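3-oxoacyl-[acyl-carrier protein] synthase (Thermus thermophilus, PDB 1UB7) probably catalyses the first condensation of bacterial fatty acid synthesis, joining acetyl-CoA and malonyl-ACP to give 3-oxobutanoyl-ACP, and works as a homodimer. Local coordinates at residues V219-N223 / A255-L260; G37-R42 / V271-G275. All blocks are in the same frame, centred on the assembly; numbering follows the deposited sequence.

How the contacts relate
Both contacts are partly buried in the thiolase-like fold, their centres about 21 Å apart. Contact 1 packs helix 211-233 against the end of helix 250-258, beside the sheet that holds strands 242-245 and 300-307. Contact 2 brings the short helix 271-274, the next helix in the chain, against the 37-42 segment, 229 residues away in sequence. Contact 1 is side-chain packing, in which Asn223 and the Arg259 chain lie beside valine, alanine, methionine and leucine, with one weak hydrogen bond, whereas contact 2 rests on backbone hydrogen bonds and two bridging waters. Contact 1 comes nearer predicted catalytic His246, through Met222; contact 2 ends at Gly275, next to predicted catalytic Asn276.

Contact 1: V219-N223 / A255-L260; sequences VRVMN and AARERL
Two helices of the thiolase-like fold pack side by side here: residues 219-223, inside helix 211-233, meet residues 255-258 at the end of helix 250-258 and the turn 259-260 beyond it. The backbones come nearest at Val219 and Ala256, with CA atoms 5.6 Å apart. Asn223 is the central residue. Its t rotamer carries ND2 to 3.0 Å from Arg259 CB and 3.3 Å from Leu260 CG, and ND2 gives a weak hydrogen bond of 3.4 Å to Arg259 O. Arg259, with chi1 m and an otherwise extended chain, reaches back across helix 211-233. Val219 CG1 lies over one face of its guanidinium, 4.1 Å from Arg259 NH1, while Arg220 CG sits at the edge, 3.6 Å from the same NH1. Val219, chi1 t, also places CG2 4.4 Å from Ala255 CB. Deeper, Met222 CE touches Ala256 CB at 3.5 Å; Met222 also packs on Pro245, Val304 and Phe306, about 6 Å between side chains from predicted catalytic His246. Small alanines permit close approach, and since the one cross-segment hydrogen bond is weak, the contact implies van der Waals packing to which Asn223 and Arg259, despite their polar groups, contribute the largest areas.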
ATOM      1  N   VAL A 219      -7.384 -23.769  -1.168  1.00 65.26           N
ATOM      2  CA  VAL A 219      -7.072 -25.095  -0.662  1.00 63.01           C
ATOM      3  C   VAL A 219      -5.604 -25.496  -0.822  1.00 62.99           C
ATOM      4  O   VAL A 219      -4.945 -25.850   0.159  1.00 58.47           O
ATOM      5  CB  VAL A 219      -7.986 -26.148  -1.337  1.00 66.77           C
ATOM      6  CG1 VAL A 219      -7.664 -27.532  -0.811  1.00 65.29           C
ATOM      7  CG2 VAL A 219      -9.457 -25.810  -1.061  1.00 62.02           C
ATOM      8  N   ARG A 220      -5.089 -25.430  -2.046  1.00 63.39           N
ATOM      9  CA  ARG A 220      -3.702 -25.801  -2.301  1.00 70.72           C
ATOM     10  C   ARG A 220      -2.702 -24.808  -1.736  1.00 71.76           C
ATOM     11  O   ARG A 220      -1.680 -25.193  -1.153  1.00 66.68           O
ATOM     12  CB  ARG A 220      -3.467 -25.966  -3.802  1.00 77.70           C
ATOM     13  CG  ARG A 220      -4.092 -27.232  -4.364  1.00 91.59           C
ATOM     14  CD  ARG A 220      -4.035 -27.268  -5.878  1.00 96.55           C
ATOM     15  NE  ARG A 220      -4.692 -28.458  -6.404  1.00100.66           N
ATOM     16  CZ  ARG A 220      -5.164 -28.558  -7.641  1.00106.32           C
ATOM     17  NH1 ARG A 220      -5.051 -27.534  -8.479  1.00106.43           N
ATOM     18  NH2 ARG A 220      -5.753 -29.679  -8.039  1.00108.32           N
ATOM     19  N   VAL A 221      -2.992 -23.525  -1.904  1.00 72.27           N
ATOM     20  CA  VAL A 221      -2.088 -22.508  -1.399  1.00 72.73           C
ATOM     21  C   VAL A 221      -2.052 -22.555   0.130  1.00 71.24           C
ATOM     22  O   VAL A 221      -0.987 -22.741   0.728  1.00 66.19           O
ATOM     23  CB  VAL A 221      -2.495 -21.088  -1.919  1.00 74.07           C
ATOM     24  CG1 VAL A 221      -3.101 -20.234  -0.806  1.00 70.78           C
ATOM     25  CG2 VAL A 221      -1.281 -20.402  -2.523  1.00 72.52           C
ATOM     26  N   MET A 222      -3.216 -22.421   0.760  1.00 73.20           N
ATOM     27  CA  MET A 222      -3.290 -22.442   2.217  1.00 76.59           C
ATOM     28  C   MET A 222      -2.443 -23.563   2.798  1.00 77.39           C
ATOM     29  O   MET A 222      -1.724 -23.372   3.780  1.00 73.86           O
ATOM     30  CB  MET A 222      -4.736 -22.611   2.680  1.00 76.16           C
ATOM     31  CG  MET A 222      -5.474 -21.309   2.899  1.00 82.09           C
ATOM     32  SD  MET A 222      -7.175 -21.588   3.403  1.00 91.23           S
ATOM     33  CE  MET A 222      -6.943 -22.343   5.049  1.00 85.84           C
ATOM     34  N   ASN A 223      -2.517 -24.730   2.170  1.00 75.82           N
ATOM     35  CA  ASN A 223      -1.777 -25.881   2.644  1.00 72.04           C
ATOM     36  C   ASN A 223      -0.259 -25.797   2.463  1.00 65.71           C
ATOM     37  O   ASN A 223       0.494 -26.014   3.422  1.00 65.35           O
ATOM     38  CB  ASN A 223      -2.324 -27.141   1.982  1.00 79.67           C
ATOM     39  CG  ASN A 223      -2.077 -28.372   2.816  1.00 85.26           C
ATOM     40  OD1 ASN A 223      -0.994 -28.959   2.780  1.00 88.55           O
ATOM     41  ND2 ASN A 223      -3.078 -28.755   3.604  1.00 86.49           N
ATOM     42  N   ALA A 255     -11.528 -28.199   4.441  1.00 68.50           N
ATOM     43  CA  ALA A 255     -10.718 -28.880   3.447  1.00 67.55           C
ATOM     44  C   ALA A 255      -9.219 -28.730   3.694  1.00 71.85           C
ATOM     45  O   ALA A 255      -8.450 -29.662   3.456  1.00 75.14           O
ATOM     46  CB  ALA A 255     -11.074 -28.358   2.072  1.00 53.67           C
ATOM     47  N   ALA A 256      -8.803 -27.561   4.175  1.00 74.66           N
ATOM     48  CA  ALA A 256      -7.388 -27.301   4.433  1.00 77.59           C
ATOM     49  C   ALA A 256      -6.897 -27.909   5.746  1.00 78.83           C
ATOM     50  O   ALA A 256      -5.717 -28.250   5.878  1.00 78.49           O
ATOM     51  CB  ALA A 256      -7.124 -25.793   4.422  1.00 77.39           C
ATOM     52  N   ARG A 257      -7.797 -28.036   6.717  1.00 80.28           N
ATOM     53  CA  ARG A 257      -7.437 -28.609   8.009  1.00 82.82           C
ATOM     54  C   ARG A 257      -7.184 -30.093   7.824  1.00 85.23           C
ATOM     55  O   ARG A 257      -6.152 -30.624   8.245  1.00 83.94           O
ATOM     56  CB  ARG A 257      -8.564 -28.418   9.018  1.00 83.65           C
ATOM     57  CG  ARG A 257      -8.319 -29.134  10.333  1.00 82.18           C
ATOM     58  CD  ARG A 257      -9.522 -29.014  11.242  1.00 87.86           C
ATOM     59  NE  ARG A 257     -10.750 -29.412  10.563  1.00 94.18           N
ATOM     60  CZ  ARG A 257     -10.967 -30.619  10.049  1.00 98.87           C
ATOM     61  NH1 ARG A 257     -10.035 -31.562  10.133  1.00 98.19           N
ATOM     62  NH2 ARG A 257     -12.119 -30.880   9.449  1.00 97.94           N
ATOM     63  N   GLU A 258      -8.149 -30.756   7.200  1.00 86.16           N
ATOM     64  CA  GLU A 258      -8.046 -32.177   6.932  1.00 88.19           C
ATOM     65  C   GLU A 258      -6.699 -32.425   6.270  1.00 87.55           C
ATOM     66  O   GLU A 258      -5.888 -33.207   6.765  1.00 88.73           O
ATOM     67  CB  GLU A 258      -9.190 -32.610   6.020  1.00 92.08           C
ATOM     68  CG  GLU A 258     -10.560 -32.286   6.603  1.00 99.33           C
ATOM     69  CD  GLU A 258     -11.699 -32.609   5.657  1.00103.02           C
ATOM     70  OE1 GLU A 258     -11.703 -32.077   4.527  1.00105.75           O
ATOM     71  OE2 GLU A 258     -12.595 -33.391   6.045  1.00105.16           O
ATOM     72  N   ARG A 259      -6.449 -31.738   5.161  1.00 85.76           N
ATOM     73  CA  ARG A 259      -5.183 -31.881   4.457  1.00 84.69           C
ATOM     74  C   ARG A 259      -3.959 -31.683   5.362  1.00 83.24           C
ATOM     75  O   ARG A 259      -2.825 -31.832   4.912  1.00 80.95           O
ATOM     76  CB  ARG A 259      -5.109 -30.894   3.289  1.00 86.62           C
ATOM     77  CG  ARG A 259      -5.665 -31.416   1.973  1.00 90.10           C
ATOM     78  CD  ARG A 259      -5.115 -30.611   0.791  1.00 91.04           C
ATOM     79  NE  ARG A 259      -5.451 -31.217  -0.496  1.00 93.16           N
ATOM     80  CZ  ARG A 259      -5.048 -30.750  -1.674  1.00 94.52           C
ATOM     81  NH1 ARG A 259      -4.289 -29.663  -1.731  1.00 97.01           N
ATOM     82  NH2 ARG A 259      -5.400 -31.370  -2.795  1.00 94.22           N
ATOM     83  N   LEU A 260      -4.179 -31.344   6.631  1.00 81.56           N
ATOM     84  CA  LEU A 260      -3.067 -31.140   7.555  1.00 81.18           C
ATOM     85  C   LEU A 260      -3.131 -32.020   8.803  1.00 81.87           C
ATOM     86  O   LEU A 260      -2.280 -31.908   9.694  1.00 81.71           O
ATOM     87  CB  LEU A 260      -2.993 -29.672   7.972  1.00 81.05           C
ATOM     88  CG  LEU A 260      -2.504 -28.699   6.903  1.00 84.16           C
ATOM     89  CD1 LEU A 260      -2.567 -27.276   7.431  1.00 84.38           C
ATOM     90  CD2 LEU A 260      -1.081 -29.056   6.504  1.00 85.28           C
TER

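Contact 2: G37-R42 / V271-G275; sequences GIKERR and VDRYG
Within the thiolase-like fold, the one-turn helix 271-274 presents its carbonyl end to residues 37-42, which run from a loop into a weakly bonded strand about 40-42, paired with strand 14-17. CA atoms face each other at Ile38-Asp272 (4.0 Å), Glu40-Arg273 (4.9 Å) and Arg41-Tyr274 (3.9 Å). Asp272 O accepts both Lys39 N (2.9 Å) and Glu40 N (3.0 Å). Gly275, the first residue beyond the helix, has positive phi and precedes predicted catalytic Asn276; a CB on Gly275 would crowd Arg41 CB. Ile38, rotamer mt, sets CG1 3.6 Å from Val271 CG2. Arg41, chi1 p, leads away to Asn18 and Met16. Arg42, chi1 and chi2 m, curls back so that CE1 of Tyr274 (chi1 m, its end nearing residues 37-42) lies over its guanidinium face; Arg42 NH1 bonds Pro12 O. Tyr274 OH hydrogen-bonds and Arg273 salt-bridges Glu288. One water joins Arg42 N to Tyr274 O; the other accepts from Arg42 NE at 2.7 Å and donates to Arg273 O at 2.6 Å and Glu40 OE1 at 3.3 Å.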
ATOM      1  N   GLY A  37     -20.837 -21.732   5.119  1.00 74.16           N
ATOM      2  CA  GLY A  37     -20.726 -21.934   6.551  1.00 64.53           C
ATOM      3  C   GLY A  37     -21.148 -20.694   7.306  1.00 64.38           C
ATOM      4  O   GLY A  37     -21.186 -20.685   8.534  1.00 61.29           O
ATOM      5  N   ILE A  38     -21.486 -19.641   6.574  1.00 63.16           N
ATOM      6  CA  ILE A  38     -21.873 -18.385   7.204  1.00 60.24           C
ATOM      7  C   ILE A  38     -23.336 -18.320   7.631  1.00 62.03           C
ATOM      8  O   ILE A  38     -24.236 -18.684   6.871  1.00 57.89           O
ATOM      9  CB  ILE A  38     -21.571 -17.204   6.266  1.00 52.44           C
ATOM     10  CG1 ILE A  38     -20.111 -17.280   5.815  1.00 53.04           C
ATOM     11  CG2 ILE A  38     -21.837 -15.893   6.978  1.00 53.53           C
ATOM     12  CD1 ILE A  38     -19.762 -16.355   4.681  1.00 48.60           C
ATOM     13  N   LYS A  39     -23.549 -17.847   8.858  1.00 65.43           N
ATOM     14  CA  LYS A  39     -24.883 -17.702   9.438  1.00 65.02           C
ATOM     15  C   LYS A  39     -25.269 -16.228   9.548  1.00 65.46           C
ATOM     16  O   LYS A  39     -26.418 -15.862   9.298  1.00 64.49           O
ATOM     17  CB  LYS A  39     -24.939 -18.353  10.826  1.00 64.40           C
ATOM     18  CG  LYS A  39     -24.794 -19.868  10.809  1.00 67.93           C
ATOM     19  CD  LYS A  39     -24.728 -20.441  12.216  1.00 70.40           C
ATOM     20  CE  LYS A  39     -24.588 -21.956  12.194  1.00 71.66           C
ATOM     21  NZ  LYS A  39     -24.465 -22.524  13.570  1.00 77.22           N
ATOM     22  N   GLU A  40     -24.314 -15.386   9.940  1.00 65.32           N
ATOM     23  CA  GLU A  40     -24.562 -13.948  10.057  1.00 62.91           C
ATOM     24  C   GLU A  40     -23.269 -13.212   9.756  1.00 61.53           C
ATOM     25  O   GLU A  40     -22.195 -13.813   9.749  1.00 57.59           O
ATOM     26  CB  GLU A  40     -24.982 -13.539  11.478  1.00 67.07           C
ATOM     27  CG  GLU A  40     -25.859 -14.501  12.256  1.00 69.11           C
ATOM     28  CD  GLU A  40     -26.206 -13.959  13.640  1.00 71.05           C
ATOM     29  OE1 GLU A  40     -25.290 -13.454  14.333  1.00 61.61           O
ATOM     30  OE2 GLU A  40     -27.390 -14.044  14.038  1.00 73.33           O
ATOM     31  N   ARG A  41     -23.390 -11.908   9.518  1.00 58.94           N
ATOM     32  CA  ARG A  41     -22.246 -11.039   9.263  1.00 58.33           C
ATOM     33  C   ARG A  41     -22.641  -9.636   9.726  1.00 56.85           C
ATOM     34  O   ARG A  41     -23.830  -9.327   9.838  1.00 55.96           O
ATOM     35  CB  ARG A  41     -21.862 -11.026   7.771  1.00 60.28           C
ATOM     36  CG  ARG A  41     -22.801 -10.247   6.846  1.00 59.96           C
ATOM     37  CD  ARG A  41     -23.438 -11.186   5.842  1.00 63.84           C
ATOM     38  NE  ARG A  41     -24.308 -12.137   6.524  1.00 68.31           N
ATOM     39  CZ  ARG A  41     -24.587 -13.360   6.091  1.00 66.19           C
ATOM     40  NH1 ARG A  41     -24.061 -13.811   4.957  1.00 61.60           N
ATOM     41  NH2 ARG A  41     -25.393 -14.135   6.803  1.00 68.02           N
ATOM     42  N   ARG A  42     -21.647  -8.797  10.007  1.00 53.83           N
ATOM     43  CA  ARG A  42     -21.889  -7.432  10.457  1.00 48.56           C
ATOM     44  C   ARG A  42     -21.816  -6.457   9.291  1.00 43.46           C
ATOM     45  O   ARG A  42     -21.092  -6.693   8.339  1.00 48.56           O
ATOM     46  CB  ARG A  42     -20.867  -7.052  11.528  1.00 48.71           C
ATOM     47  CG  ARG A  42     -20.868  -7.980  12.729  1.00 46.35           C
ATOM     48  CD  ARG A  42     -22.280  -8.176  13.276  1.00 47.39           C
ATOM     49  NE  ARG A  42     -22.266  -8.920  14.532  1.00 54.42           N
ATOM     50  CZ  ARG A  42     -22.034  -8.377  15.728  1.00 60.10           C
ATOM     51  NH1 ARG A  42     -21.799  -7.074  15.841  1.00 65.47           N
ATOM     52  NH2 ARG A  42     -22.027  -9.138  16.817  1.00 54.55           N
ATOM     53  N   VAL A 271     -16.043 -17.248  10.817  1.00 44.58           N
ATOM     54  CA  VAL A 271     -16.638 -16.884   9.531  1.00 48.51           C
ATOM     55  C   VAL A 271     -18.149 -17.071   9.597  1.00 52.04           C
ATOM     56  O   VAL A 271     -18.894 -16.488   8.809  1.00 58.23           O
ATOM     57  CB  VAL A 271     -16.075 -17.742   8.353  1.00 45.70           C
ATOM     58  CG1 VAL A 271     -16.366 -19.223   8.564  1.00 50.88           C
ATOM     59  CG2 VAL A 271     -16.694 -17.293   7.052  1.00 43.51           C
ATOM     60  N   ASP A 272     -18.582 -17.888  10.553  1.00 55.87           N
ATOM     61  CA  ASP A 272     -19.992 -18.176  10.771  1.00 57.29           C
ATOM     62  C   ASP A 272     -20.740 -16.972  11.341  1.00 57.27           C
ATOM     63  O   ASP A 272     -21.926 -16.773  11.062  1.00 60.49           O
ATOM     64  CB  ASP A 272     -20.131 -19.372  11.720  1.00 61.16           C
ATOM     65  CG  ASP A 272     -19.366 -19.186  13.028  1.00 65.76           C
ATOM     66  OD1 ASP A 272     -18.156 -18.881  12.976  1.00 70.99           O
ATOM     67  OD2 ASP A 272     -19.967 -19.357  14.109  1.00 64.36           O
ATOM     68  N   ARG A 273     -20.034 -16.159  12.125  1.00 55.59           N
ATOM     69  CA  ARG A 273     -20.633 -14.988  12.757  1.00 52.74           C
ATOM     70  C   ARG A 273     -20.307 -13.641  12.111  1.00 49.96           C
ATOM     71  O   ARG A 273     -21.037 -12.664  12.307  1.00 45.77           O
ATOM     72  CB  ARG A 273     -20.250 -14.954  14.247  1.00 52.26           C
ATOM     73  CG  ARG A 273     -21.007 -15.964  15.086  1.00 47.75           C
ATOM     74  CD  ARG A 273     -20.597 -15.970  16.550  1.00 54.88           C
ATOM     75  NE  ARG A 273     -19.283 -16.577  16.758  1.00 64.45           N
ATOM     76  CZ  ARG A 273     -18.144 -15.894  16.833  1.00 64.82           C
ATOM     77  NH1 ARG A 273     -18.151 -14.572  16.722  1.00 65.08           N
ATOM     78  NH2 ARG A 273     -16.998 -16.531  17.017  1.00 62.89           N
ATOM     79  N   TYR A 274     -19.228 -13.575  11.338  1.00 46.64           N
ATOM     80  CA  TYR A 274     -18.868 -12.299  10.720  1.00 50.95           C
ATOM     81  C   TYR A 274     -18.708 -12.317   9.200  1.00 51.72           C
ATOM     82  O   TYR A 274     -18.522 -11.263   8.579  1.00 54.26           O
ATOM     83  CB  TYR A 274     -17.562 -11.769  11.318  1.00 47.66           C
ATOM     84  CG  TYR A 274     -17.503 -11.670  12.821  1.00 34.21           C
ATOM     85  CD1 TYR A 274     -18.508 -11.039  13.551  1.00 35.26           C
ATOM     86  CD2 TYR A 274     -16.376 -12.125  13.504  1.00 45.23           C
ATOM     87  CE1 TYR A 274     -18.382 -10.856  14.934  1.00 33.33           C
ATOM     88  CE2 TYR A 274     -16.237 -11.947  14.870  1.00 39.11           C
ATOM     89  CZ  TYR A 274     -17.236 -11.312  15.583  1.00 40.27           C
ATOM     90  OH  TYR A 274     -17.054 -11.139  16.940  1.00 45.81           O
ATOM     91  N   GLY A 275     -18.768 -13.500   8.599  1.00 53.67           N
ATOM     92  CA  GLY A 275     -18.599 -13.584   7.160  1.00 55.37           C
ATOM     93  C   GLY A 275     -17.139 -13.348   6.812  1.00 57.96           C
ATOM     94  O   GLY A 275     -16.253 -13.467   7.672  1.00 55.23           O
TER
HETATM   95  O   HOH W   1     -22.624 -11.601  14.119  1.00 46.20           O
HETATM   96  O   HOH W   2     -18.714  -8.870   9.717  1.00 41.25           O